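Deoxyribodipyrimidine photo-lyase (PDB 3UMV) repairs UV-damaged DNA by using light and a bound FAD to split cyclobutane pyrimidine dimers back into two separate pyrimidines. Local coordinates at residues S84-Q89 / E232-P237; H169-V174 / V322-A327; K358-Y363 / L404-G409. All blocks are in the same frame, centred on the assembly; numbering follows the deposited sequence.

Contact 1: residues S84-Q89 / E232-P237; sequences SARRRQ and EAENVP
One face of the Arg88 guanidinium is covered by a methyl group of Val236. CG1 sits over the centre of the plane, 3.5 Å from CZ of Arg88. The edge of the same group meets the backbone carbonyl of Pro237. NE of Arg88 gives a hydrogen bond of 2.7 Å to Pro237 O, nearly along the C=O axis, and NH2 adds a weak one. The chain bends at chi3 (-69°) to bring NE round to this oxygen. NH1 of Arg88 also bonds to Tyr424 O and NH2 to Val386 O.

The Arg86 guanidinium takes OE1 of Glu234 at its edge. NE of Arg86 gives a nearly straight hydrogen bond of 3.2 Å to Glu234 OE1, part of a salt bridge; the N-H comes from above the carboxylate plane. A water joins NH2 of Arg86 to the same oxygen. OE2 of Glu234 pairs with Lys423 of helix 410-424. At the Arg87 guanidinium edge, in plane, a water accepts from NE and donates to Ala233 O. Asn235 OD1 is 3.3 Å from Arg87 NE, but the angle is too poor for a hydrogen bond.

The contact covers the start of helix 87-106 in the photolyase alpha/beta domain. The loop after helix 222-231 runs across it. Arg86 is the N-cap residue, and its N bonds to Gln89 OE1 at 3.0 Å. The first-turn N-H of Arg87 is taken by Glu234 O at 3.1 Å. That oxygen also accepts from Val236 N, closing an inverse gamma turn centred on Asn235. CG2 of Val236 packs 3.9 Å from CB of Arg86.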
# COMPACT_ATOMS: atom_id res chain seq x y z
N SER A 84 7.51 9.88 -6.37
CA SER A 84 6.84 10.87 -7.20
C SER A 84 5.34 11.04 -6.90
O SER A 84 4.54 11.24 -7.82
CB SER A 84 7.06 10.58 -8.68
OG SER A 84 8.44 10.49 -8.98
N ALA A 85 4.97 10.97 -5.63
CA ALA A 85 3.61 11.29 -5.22
C ALA A 85 3.18 12.61 -5.86
O ALA A 85 3.97 13.56 -5.97
CB ALA A 85 3.52 11.38 -3.70
N ARG A 86 1.92 12.66 -6.28
CA ARG A 86 1.33 13.83 -6.91
C ARG A 86 0.34 14.45 -5.93
O ARG A 86 0.13 13.92 -4.84
CB ARG A 86 0.59 13.45 -8.20
CG ARG A 86 1.35 12.57 -9.19
CD ARG A 86 2.72 13.11 -9.50
NE ARG A 86 3.19 12.73 -10.84
CZ ARG A 86 3.60 11.50 -11.18
NH1 ARG A 86 3.59 10.52 -10.29
NH2 ARG A 86 4.02 11.26 -12.41
N ARG A 87 -0.28 15.55 -6.32
CA ARG A 87 -1.24 16.24 -5.46
C ARG A 87 -2.24 15.28 -4.84
O ARG A 87 -2.51 15.34 -3.64
CB ARG A 87 -1.99 17.32 -6.24
CG ARG A 87 -3.23 17.83 -5.53
CD ARG A 87 -3.89 18.98 -6.29
NE ARG A 87 -3.01 20.14 -6.43
CZ ARG A 87 -2.97 21.15 -5.56
NH1 ARG A 87 -3.77 21.14 -4.50
NH2 ARG A 87 -2.14 22.16 -5.74
N ARG A 88 -2.82 14.42 -5.68
CA ARG A 88 -3.81 13.43 -5.28
C ARG A 88 -3.38 12.61 -4.08
O ARG A 88 -4.14 12.44 -3.13
CB ARG A 88 -4.13 12.48 -6.44
CG ARG A 88 -5.04 11.31 -6.08
CD ARG A 88 -5.55 10.57 -7.33
NE ARG A 88 -6.48 11.41 -8.09
CZ ARG A 88 -6.88 11.16 -9.33
NH1 ARG A 88 -6.47 10.09 -9.99
NH2 ARG A 88 -7.73 11.99 -9.92
N GLN A 89 -2.17 12.07 -4.14
CA GLN A 89 -1.68 11.21 -3.06
C GLN A 89 -1.16 11.99 -1.86
O GLN A 89 -1.34 11.57 -0.71
CB GLN A 89 -0.60 10.26 -3.58
CG GLN A 89 -1.09 9.29 -4.65
CD GLN A 89 -1.10 9.90 -6.05
OE1 GLN A 89 -0.59 11.02 -6.26
NE2 GLN A 89 -1.68 9.19 -7.01
N GLU A 232 3.62 22.04 -5.08
CA GLU A 232 4.94 21.62 -5.56
C GLU A 232 4.87 20.33 -6.37
O GLU A 232 5.85 19.95 -7.01
CB GLU A 232 5.88 21.40 -4.38
CG GLU A 232 6.39 22.66 -3.73
CD GLU A 232 7.24 22.36 -2.52
OE1 GLU A 232 7.62 21.18 -2.36
OE2 GLU A 232 7.54 23.28 -1.74
N ALA A 233 3.73 19.65 -6.32
CA ALA A 233 3.57 18.39 -7.02
C ALA A 233 2.68 18.54 -8.26
O ALA A 233 1.97 19.53 -8.42
CB ALA A 233 3.00 17.32 -6.08
N GLU A 234 2.73 17.55 -9.14
CA GLU A 234 1.92 17.62 -10.33
C GLU A 234 0.44 17.63 -9.96
O GLU A 234 0.02 16.98 -9.01
CB GLU A 234 2.26 16.46 -11.27
CG GLU A 234 2.01 16.78 -12.72
CD GLU A 234 2.24 15.58 -13.62
OE1 GLU A 234 3.14 14.76 -13.30
OE2 GLU A 234 1.53 15.46 -14.64
N ASN A 235 -0.34 18.38 -10.73
CA ASN A 235 -1.74 18.60 -10.38
C ASN A 235 -2.72 17.49 -10.77
O ASN A 235 -3.68 17.74 -11.50
CB ASN A 235 -2.20 19.95 -10.93
CG ASN A 235 -3.60 20.32 -10.47
OD1 ASN A 235 -4.13 19.74 -9.53
ND2 ASN A 235 -4.19 21.30 -11.14
N VAL A 236 -2.50 16.26 -10.28
CA VAL A 236 -3.52 15.23 -10.33
C VAL A 236 -4.47 15.49 -9.17
O VAL A 236 -4.05 15.46 -8.01
CB VAL A 236 -2.88 13.82 -10.21
CG1 VAL A 236 -3.95 12.76 -10.29
CG2 VAL A 236 -1.84 13.62 -11.28
N PRO A 237 -5.75 15.75 -9.46
CA PRO A 237 -6.67 16.26 -8.44
C PRO A 237 -6.96 15.27 -7.32
O PRO A 237 -6.99 14.05 -7.54
CB PRO A 237 -7.97 16.51 -9.22
CG PRO A 237 -7.57 16.54 -10.64
CD PRO A 237 -6.40 15.63 -10.77
O HOH W 1 4.55 15.56 -8.67
O HOH W 2 3.86 12.71 -15.08
O HOH W 3 -0.67 20.91 -7.86

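Contact 2: residues H169-V174 / V322-A327; sequences HNVVPV and VRRELA. With FAD (flavin-adenine dinucleotide), chain I.
His169 offers its backbone oxygen to Arg324 NH1, in a weak hydrogen bond of 3.3 Å. Its ring is turned 72° from the guanidinium plane, and its ND1 bonds to Asp47. The Asn170 and Glu325 side chains run antiparallel, with OD1 of Asn170 3.1 Å from CG of Glu325. A water bridges Asn170 OD1 and Arg324 NH1, while ND2 of the amide bonds to Asp167 and Asp328.

At Val171 the backbone N gives a straight hydrogen bond of 2.7 Å to Glu325 OE2, from above the carboxylate plane. The loop after strand 162-166 of the alpha/beta domain is thus held against helix 310-333, which also borders the FAD adenine. CA of Arg324 lies 3.4 Å from N3A of FAD. NH2 of Arg324 forms a salt bridge of 2.8 Å with Glu325 OE2, using the anti lone pair, and NE bonds to Leu320 O. The arginine would be expected to keep this buried carboxylate ionised.

Val172 follows with its N bonded to Glu325 OE1 at 3.3 Å, on the syn lone pair. A second water donates to both Val172 O and Glu325 OE1.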
# COMPACT_ATOMS: atom_id res chain seq x y z
N HIS A 169 2.28 -3.96 9.25
CA HIS A 169 1.37 -3.92 8.10
C HIS A 169 0.79 -5.30 7.75
O HIS A 169 -0.34 -5.41 7.27
CB HIS A 169 2.11 -3.38 6.87
CG HIS A 169 1.22 -2.61 5.94
ND1 HIS A 169 0.82 -1.32 6.18
CD2 HIS A 169 0.69 -2.95 4.74
CE1 HIS A 169 0.07 -0.89 5.18
NE2 HIS A 169 -0.03 -1.87 4.29
N ASN A 170 1.56 -6.35 7.99
CA ASN A 170 1.13 -7.68 7.60
C ASN A 170 0.62 -8.45 8.83
O ASN A 170 1.11 -8.24 9.93
CB ASN A 170 2.30 -8.44 6.98
CG ASN A 170 2.74 -7.84 5.65
OD1 ASN A 170 1.94 -7.70 4.73
ND2 ASN A 170 4.01 -7.42 5.57
N VAL A 171 -0.36 -9.33 8.62
CA VAL A 171 -0.84 -10.20 9.69
C VAL A 171 0.28 -11.13 10.12
O VAL A 171 0.55 -11.27 11.31
CB VAL A 171 -2.06 -11.06 9.25
CG1 VAL A 171 -2.53 -11.93 10.41
CG2 VAL A 171 -3.20 -10.16 8.78
N VAL A 172 0.90 -11.79 9.15
CA VAL A 172 2.04 -12.65 9.44
C VAL A 172 3.29 -11.87 9.05
O VAL A 172 3.40 -11.41 7.91
CB VAL A 172 1.97 -13.97 8.65
CG1 VAL A 172 3.14 -14.89 9.02
CG2 VAL A 172 0.64 -14.71 8.91
N PRO A 173 4.23 -11.69 9.99
CA PRO A 173 5.43 -10.91 9.68
C PRO A 173 6.10 -11.37 8.40
O PRO A 173 6.22 -12.58 8.17
CB PRO A 173 6.33 -11.18 10.89
CG PRO A 173 5.37 -11.46 12.00
CD PRO A 173 4.19 -12.14 11.39
N VAL A 174 6.52 -10.42 7.56
CA VAL A 174 7.07 -10.74 6.25
C VAL A 174 8.26 -11.72 6.29
O VAL A 174 8.37 -12.60 5.43
CB VAL A 174 7.46 -9.45 5.48
CG1 VAL A 174 8.60 -8.71 6.23
CG2 VAL A 174 7.88 -9.80 4.06
N VAL A 322 -3.84 -13.20 1.94
CA VAL A 322 -2.92 -13.96 1.11
C VAL A 322 -2.33 -13.17 -0.07
O VAL A 322 -1.11 -13.11 -0.22
CB VAL A 322 -3.54 -15.28 0.63
CG1 VAL A 322 -2.70 -15.87 -0.47
CG2 VAL A 322 -3.61 -16.25 1.80
N ARG A 323 -3.18 -12.57 -0.89
CA ARG A 323 -2.68 -11.87 -2.06
C ARG A 323 -1.86 -10.64 -1.67
O ARG A 323 -0.73 -10.46 -2.14
CB ARG A 323 -3.82 -11.51 -3.01
CG ARG A 323 -4.54 -12.72 -3.58
CD ARG A 323 -4.74 -12.55 -5.09
NE ARG A 323 -3.47 -12.58 -5.80
CZ ARG A 323 -3.00 -13.65 -6.43
NH1 ARG A 323 -1.83 -13.60 -7.06
NH2 ARG A 323 -3.71 -14.77 -6.45
N ARG A 324 -2.42 -9.80 -0.80
CA ARG A 324 -1.75 -8.56 -0.43
C ARG A 324 -0.40 -8.89 0.20
O ARG A 324 0.62 -8.31 -0.17
CB ARG A 324 -2.58 -7.74 0.55
CG ARG A 324 -1.87 -6.46 1.01
CD ARG A 324 -2.70 -5.71 2.02
NE ARG A 324 -3.12 -6.63 3.06
CZ ARG A 324 -2.39 -7.02 4.10
NH1 ARG A 324 -1.16 -6.51 4.30
NH2 ARG A 324 -2.89 -7.90 4.96
N GLU A 325 -0.39 -9.85 1.12
CA GLU A 325 0.86 -10.20 1.78
C GLU A 325 1.86 -10.91 0.87
O GLU A 325 3.07 -10.82 1.08
CB GLU A 325 0.60 -10.91 3.12
CG GLU A 325 -0.05 -9.93 4.09
CD GLU A 325 -0.34 -10.46 5.49
OE1 GLU A 325 0.31 -11.42 5.96
OE2 GLU A 325 -1.22 -9.84 6.14
N LEU A 326 1.35 -11.59 -0.15
CA LEU A 326 2.19 -12.18 -1.18
C LEU A 326 2.95 -11.09 -1.94
O LEU A 326 4.09 -11.30 -2.34
CB LEU A 326 1.36 -13.03 -2.15
CG LEU A 326 2.13 -13.54 -3.38
CD1 LEU A 326 3.26 -14.51 -3.02
CD2 LEU A 326 1.15 -14.18 -4.33
N ALA A 327 2.32 -9.93 -2.12
CA ALA A 327 3.01 -8.82 -2.77
C ALA A 327 4.17 -8.30 -1.92
O ALA A 327 5.21 -7.97 -2.48
CB ALA A 327 2.06 -7.68 -3.16
PA FAD I . -11.15 -5.57 -2.78
O1A FAD I . -11.58 -6.54 -3.84
O2A FAD I . -12.24 -5.15 -1.84
O5B FAD I . -9.91 -6.20 -1.99
C5B FAD I . -9.69 -5.95 -0.62
C4B FAD I . -8.19 -5.84 -0.35
O4B FAD I . -7.49 -7.01 -0.73
C3B FAD I . -7.55 -4.73 -1.16
O3B FAD I . -7.70 -3.48 -0.55
C2B FAD I . -6.11 -5.17 -1.17
O2B FAD I . -5.53 -4.89 0.09
C1B FAD I . -6.24 -6.67 -1.28
N9A FAD I . -6.16 -7.10 -2.69
C8A FAD I . -7.19 -7.31 -3.56
N7A FAD I . -6.65 -7.71 -4.74
C5A FAD I . -5.29 -7.74 -4.62
C6A FAD I . -4.24 -8.06 -5.49
N6A FAD I . -4.46 -8.55 -6.71
N1A FAD I . -2.94 -7.99 -5.05
C2A FAD I . -2.68 -7.61 -3.75
N3A FAD I . -3.71 -7.28 -2.90
C4A FAD I . -4.99 -7.36 -3.33
N1 FAD I . -3.43 -2.77 -5.38
C2 FAD I . -3.03 -1.73 -4.59
O2 FAD I . -3.30 -1.79 -3.39
N3 FAD I . -2.31 -0.68 -5.12
C4 FAD I . -2.00 -0.65 -6.47
O4 FAD I . -1.36 0.30 -6.94
C4X FAD I . -2.41 -1.71 -7.26
N5 FAD I . -2.15 -1.74 -8.61
C5X FAD I . -2.54 -2.82 -9.38
C6 FAD I . -2.24 -2.85 -10.75
C7 FAD I . -2.65 -3.93 -11.53
C7M FAD I . -2.30 -3.95 -13.00
C8 FAD I . -3.36 -4.98 -10.94
C8M FAD I . -3.82 -6.17 -11.73
C9 FAD I . -3.66 -4.93 -9.59
C9A FAD I . -3.25 -3.86 -8.81
N10 FAD I . -3.56 -3.82 -7.47
C10 FAD I . -3.12 -2.76 -6.71
C1' FAD I . -4.34 -4.93 -6.79
C2' FAD I . -5.88 -4.72 -6.78
O2' FAD I . -6.44 -4.36 -8.05
C3' FAD I . -6.37 -3.68 -5.75
O3' FAD I . -5.81 -3.97 -4.50
C4' FAD I . -7.89 -3.64 -5.60
O4' FAD I . -8.49 -3.34 -6.85
C5' FAD I . -8.23 -2.59 -4.55
O5' FAD I . -9.60 -2.24 -4.48
P FAD I . -10.45 -2.70 -3.20
O1P FAD I . -9.75 -2.31 -1.91
O2P FAD I . -11.84 -2.13 -3.31
O3P FAD I . -10.45 -4.29 -3.51
O HOH W 4 1.05 -5.42 3.00
O HOH W 5 2.92 -12.12 5.35

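Contact 3: residues K358-Y363 / L404-G409; sequences KREHIY and LEWTSG. With EDO (1,2-ethanediol), chain F.
Trp406, predicted to carry an electron as a tryptophanyl radical, lies where helix 393-405 ends, and the loop 358-363 passes over it. Tyr363 brings its ring edge to one face of the indole. Its CE1 is 3.8 Å above the indole plane of Trp406, offset toward the rim, with the planes at 82°. His361 makes a second offset edge-to-face pair, with the five-membered ring, at 80°. Both rings extend along the indole in the same sense. His374 stacks on His361 and bonds to Tyr363 OH. Trp378, another predicted electron-transfer site, meets Trp406 edge-to-face.

Tyr363 N bonds to Trp406 O at 2.9 Å, joining the backbones. Ile362 CA also points its H at Trp406 O, and Trp406 CA does so at His361 O. Arg359 bends at chi2 (69°), and its NE gives a 3.1 Å bond to Thr407 O. A water links its NH2 to Leu404 O and Thr407 O, and NH1 bonds to Asp357 O and His354 O.

Glu360 OE2 lies 3.2 Å from Glu405 OE1. Both are acceptors of like charge, not hydrogen-bonded, which may raise the pKa of one. Glu405 pairs with Lys402, and its OE1 also accepts from Tyr460 and a 1,2-ethanediol, probably from the crystallisation liquor. Glu360 OE2 also sits near the indole plane, 3.8 Å from Trp406 NE1, which is buried with no hydrogen-bond partner in the model. If ionised, Glu360 could favour a positive charge on the indole.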
# COMPACT_ATOMS: atom_id res chain seq x y z
N LYS A 358 5.43 -8.78 -34.54
CA LYS A 358 4.91 -7.45 -34.77
C LYS A 358 3.61 -7.28 -33.99
O LYS A 358 2.73 -8.15 -34.01
CB LYS A 358 4.72 -7.18 -36.27
CG LYS A 358 3.28 -7.03 -36.71
CD LYS A 358 3.19 -6.73 -38.21
CE LYS A 358 3.57 -5.29 -38.52
NZ LYS A 358 2.56 -4.33 -37.96
N ARG A 359 3.53 -6.19 -33.23
CA ARG A 359 2.32 -5.90 -32.47
C ARG A 359 1.28 -5.33 -33.44
O ARG A 359 1.64 -4.64 -34.40
CB ARG A 359 2.62 -4.88 -31.36
CG ARG A 359 3.24 -5.45 -30.07
CD ARG A 359 4.69 -5.96 -30.22
NE ARG A 359 5.18 -6.37 -28.90
CZ ARG A 359 5.85 -7.49 -28.63
NH1 ARG A 359 6.18 -8.34 -29.58
NH2 ARG A 359 6.21 -7.75 -27.37
N GLU A 360 0.01 -5.62 -33.21
CA GLU A 360 -1.06 -5.15 -34.09
C GLU A 360 -1.24 -3.64 -33.99
O GLU A 360 -1.55 -2.97 -34.97
CB GLU A 360 -2.36 -5.88 -33.77
CG GLU A 360 -2.80 -5.74 -32.32
CD GLU A 360 -4.09 -6.48 -32.01
OE1 GLU A 360 -4.53 -7.30 -32.85
OE2 GLU A 360 -4.67 -6.24 -30.93
N HIS A 361 -1.06 -3.12 -32.79
CA HIS A 361 -1.07 -1.68 -32.55
C HIS A 361 0.13 -1.30 -31.69
O HIS A 361 0.58 -2.09 -30.87
CB HIS A 361 -2.34 -1.25 -31.82
CG HIS A 361 -3.60 -1.62 -32.53
ND1 HIS A 361 -4.21 -0.78 -33.44
CD2 HIS A 361 -4.37 -2.73 -32.47
CE1 HIS A 361 -5.30 -1.36 -33.91
NE2 HIS A 361 -5.41 -2.55 -33.34
N ILE A 362 0.63 -0.08 -31.88
CA ILE A 362 1.65 0.48 -31.01
C ILE A 362 1.15 1.86 -30.58
O ILE A 362 0.89 2.72 -31.43
CB ILE A 362 3.03 0.60 -31.73
CG1 ILE A 362 3.61 -0.79 -32.06
CG2 ILE A 362 4.04 1.32 -30.88
CD1 ILE A 362 4.13 -1.53 -30.84
N TYR A 363 0.97 2.06 -29.28
CA TYR A 363 0.63 3.37 -28.74
C TYR A 363 1.77 3.92 -27.92
O TYR A 363 2.48 3.17 -27.27
CB TYR A 363 -0.63 3.31 -27.86
CG TYR A 363 -1.87 3.01 -28.66
CD1 TYR A 363 -2.53 1.80 -28.53
CD2 TYR A 363 -2.35 3.93 -29.59
CE1 TYR A 363 -3.64 1.51 -29.30
CE2 TYR A 363 -3.45 3.65 -30.35
CZ TYR A 363 -4.10 2.46 -30.20
OH TYR A 363 -5.21 2.20 -30.98
N LEU A 404 0.87 -4.31 -22.60
CA LEU A 404 1.79 -5.30 -23.17
C LEU A 404 1.52 -5.52 -24.66
O LEU A 404 2.44 -5.60 -25.49
CB LEU A 404 1.66 -6.63 -22.43
CG LEU A 404 2.42 -7.81 -23.04
CD1 LEU A 404 3.92 -7.53 -23.07
CD2 LEU A 404 2.12 -9.10 -22.27
N GLU A 405 0.24 -5.61 -25.00
CA GLU A 405 -0.14 -5.91 -26.38
C GLU A 405 0.13 -4.76 -27.35
O GLU A 405 0.28 -4.98 -28.54
CB GLU A 405 -1.62 -6.26 -26.42
CG GLU A 405 -2.05 -6.98 -27.68
CD GLU A 405 -3.48 -7.47 -27.60
OE1 GLU A 405 -3.91 -8.18 -28.52
OE2 GLU A 405 -4.17 -7.16 -26.60
N TRP A 406 0.17 -3.53 -26.85
CA TRP A 406 0.26 -2.36 -27.71
C TRP A 406 1.55 -1.57 -27.49
O TRP A 406 1.59 -0.38 -27.77
CB TRP A 406 -0.93 -1.43 -27.47
CG TRP A 406 -2.26 -2.07 -27.69
CD1 TRP A 406 -2.54 -3.12 -28.52
CD2 TRP A 406 -3.49 -1.72 -27.05
NE1 TRP A 406 -3.89 -3.43 -28.44
CE2 TRP A 406 -4.48 -2.58 -27.54
CE3 TRP A 406 -3.84 -0.76 -26.10
CZ2 TRP A 406 -5.81 -2.51 -27.11
CZ3 TRP A 406 -5.17 -0.68 -25.69
CH2 TRP A 406 -6.12 -1.56 -26.19
N THR A 407 2.58 -2.21 -26.96
CA THR A 407 3.86 -1.52 -26.87
C THR A 407 4.98 -2.38 -27.45
O THR A 407 4.79 -3.57 -27.70
CB THR A 407 4.20 -1.05 -25.44
OG1 THR A 407 4.22 -2.17 -24.55
CG2 THR A 407 3.16 -0.04 -24.96
N SER A 408 6.13 -1.76 -27.68
CA SER A 408 7.21 -2.41 -28.42
C SER A 408 7.79 -3.65 -27.73
O SER A 408 8.27 -4.57 -28.41
CB SER A 408 8.32 -1.40 -28.75
OG SER A 408 8.89 -0.87 -27.57
N GLY A 409 7.75 -3.70 -26.40
CA GLY A 409 8.22 -4.86 -25.67
C GLY A 409 7.77 -4.81 -24.23
O GLY A 409 7.29 -3.77 -23.77
C1 EDO F . -2.01 -10.47 -30.32
O1 EDO F . -1.92 -9.10 -30.24
C2 EDO F . -1.62 -11.24 -29.26
O2 EDO F . -1.78 -12.60 -29.32
O HOH W 6 5.10 -5.47 -25.71
O HOH W 7 -0.29 -7.03 -30.74

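In the fold
The three contacts are well separated and do not touch. Between centres, contacts 1 and 2 are about 28 Å apart, 1 and 3 about 29 Å, and 2 and 3 about 34 Å. Contacts 1 and 2 cross along the chain: each starts in the alpha/beta domain and is closed by a later segment, 232-237 or 322-327. Contact 3 comes after both. Contacts 1 and 3 are also related through helix 410-424, which packs against side chains of each. Contact 2 borders the FAD adenine. Contacts 1 and 2 tie the alpha/beta domain to later parts of the chain, while contact 3 lies within the later helices, at a predicted electron-transfer tryptophan.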